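Local coordinates for homoserine kinase (Listeria monocytogenes, PDB 3HUL), which probably catalyses the ATP-dependent phosphorylation of L-homoserine to O-phospho-L-homoserine, a step of threonine biosynthesis, as a member of the GHMP kinase family, at the interface of chains A and B. Numbering follows the deposited sequence. Chains: chain A/B, Homoserine kinase.

The interface of chains A and B. Residues chain A 178-179, 184, 215; chain B 179, 181, 184-185, 215.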
# COMPACT_ATOMS: atom_id res chain seq x y z
N THR A 178 23.96 24.17 11.54
CA THR A 178 24.53 22.85 11.79
C THR A 178 23.71 22.19 12.89
O THR A 178 23.06 22.88 13.68
CB THR A 178 26.06 22.94 12.15
OG1 THR A 178 26.61 21.64 12.31
CG2 THR A 178 26.29 23.74 13.41
N LEU A 179 23.72 20.86 12.93
CA LEU A 179 22.98 20.11 13.94
C LEU A 179 23.83 18.98 14.50
O LEU A 179 24.58 18.34 13.75
CB LEU A 179 21.73 19.48 13.34
CG LEU A 179 20.59 20.34 12.80
CD1 LEU A 179 19.75 19.49 11.85
CD2 LEU A 179 19.75 20.91 13.94
N ALA A 184 19.93 15.03 14.22
CA ALA A 184 19.53 14.84 12.84
C ALA A 184 18.98 13.43 12.59
O ALA A 184 17.95 13.27 11.92
CB ALA A 184 20.69 15.14 11.90
N TRP A 215 13.92 20.40 13.59
CA TRP A 215 14.85 20.78 12.52
C TRP A 215 15.59 22.14 12.63
O TRP A 215 15.25 22.99 13.45
CB TRP A 215 14.16 20.65 11.15
CG TRP A 215 14.05 19.23 10.69
CD1 TRP A 215 12.90 18.51 10.54
CD2 TRP A 215 15.12 18.36 10.32
NE1 TRP A 215 13.18 17.26 10.09
CE2 TRP A 215 14.54 17.13 9.94
CE3 TRP A 215 16.52 18.49 10.27
CZ2 TRP A 215 15.29 16.04 9.52
CZ3 TRP A 215 17.27 17.40 9.84
CH2 TRP A 215 16.65 16.19 9.48
N LEU B 179 26.61 17.90 11.93
CA LEU B 179 26.39 17.74 10.51
C LEU B 179 25.81 19.09 10.05
O LEU B 179 25.01 19.68 10.78
CB LEU B 179 25.38 16.60 10.30
CG LEU B 179 25.35 15.70 9.06
CD1 LEU B 179 26.70 15.03 8.78
CD2 LEU B 179 24.28 14.64 9.24
N PHE B 181 23.33 21.64 8.45
CA PHE B 181 21.88 21.56 8.36
C PHE B 181 21.40 20.94 7.04
O PHE B 181 20.53 20.08 7.05
CB PHE B 181 21.26 22.95 8.54
CG PHE B 181 19.76 22.94 8.55
CD1 PHE B 181 19.05 23.20 7.38
CD2 PHE B 181 19.06 22.67 9.72
CE1 PHE B 181 17.65 23.19 7.39
CE2 PHE B 181 17.67 22.65 9.74
CZ PHE B 181 16.96 22.92 8.57
N ALA B 184 22.06 17.13 6.66
CA ALA B 184 21.14 16.45 7.55
C ALA B 184 19.76 16.27 6.90
O ALA B 184 19.24 15.15 6.83
CB ALA B 184 21.01 17.23 8.84
N VAL B 185 19.21 17.37 6.38
CA VAL B 185 17.91 17.44 5.72
C VAL B 185 17.86 16.49 4.55
O VAL B 185 16.87 15.79 4.37
CB VAL B 185 17.60 18.89 5.24
CG1 VAL B 185 16.51 18.92 4.17
CG2 VAL B 185 17.20 19.75 6.43
N TRP B 215 24.50 9.46 5.84
CA TRP B 215 24.88 9.57 7.26
C TRP B 215 26.36 9.29 7.51
O TRP B 215 27.17 9.22 6.57
CB TRP B 215 24.00 8.65 8.13
CG TRP B 215 22.52 8.93 8.00
CD1 TRP B 215 21.60 8.15 7.36
CD2 TRP B 215 21.81 10.08 8.48
NE1 TRP B 215 20.36 8.73 7.43
CE2 TRP B 215 20.45 9.92 8.11
CE3 TRP B 215 22.18 11.23 9.19
CZ2 TRP B 215 19.47 10.86 8.43
CZ3 TRP B 215 21.20 12.17 9.51
CH2 TRP B 215 19.86 11.98 9.13
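A:Leu179 and B:Leu179 face each other in a short antiparallel beta bridge across a two-fold axis. Strand 178-180 of each chain takes part. A:Leu179 N donates to B:Leu179 O at 2.8 Å. B:Leu179 N donates back to A:Leu179 O at the same distance, 2.8 Å. The side chain of A:Thr178 adds a bond. Its hydroxyl, A:Thr178 OG1, lies anti to the backbone N (chi1 -177°) and donates to B:Leu179 O at 3.0 Å. This donor stands above the carbonyl plane, whereas A:Leu179 N comes in nearly along the C=O axis. Both donors of chain A grip B:Leu179 O, from different directions.

Below the bridge the contact is apolar. The side chain of A:Leu179 can be followed outward. CB stays near the bridge, at the edge of contact with B:Leu179 O. CG reaches B:Phe181 CD2. The methyl A:Leu179 CD1 goes further and is 3.9 Å from B:Phe181 CD2. A:Leu179 CD1 also lies 4.0 Å from B:Ala184 CB. A:Leu179 and B:Phe181 run alongside each other in one direction. B:Phe181 has CG anti to its backbone N (chi1 -176°), which carries the ring past A:Leu179 to A:Trp215. There the backbone carbonyl carbon of A:Trp215 sits at the ring edge, in plane.

The first helical turns meet at the centre, where A:Ala184 CB touches B:Ala184 CB at 3.7 Å. Each alanine also meets the tryptophan of the other chain. A:Trp215 turns its six-membered ring edge to B:Ala184 CB, while B:Val185 CG2 lies over one face, toward the rim. In the twin contact, B:Trp215 CZ3 is 3.8 Å from A:Ala184 CB. The small alanine side chains probably allow this close approach of the helices.

The patch joins two kinase subunits through a strand pair, touching helices and the tryptophans that pack against them. It probably helps hold a dimer together, although the structure alone does not prove that this pairing forms in the cell.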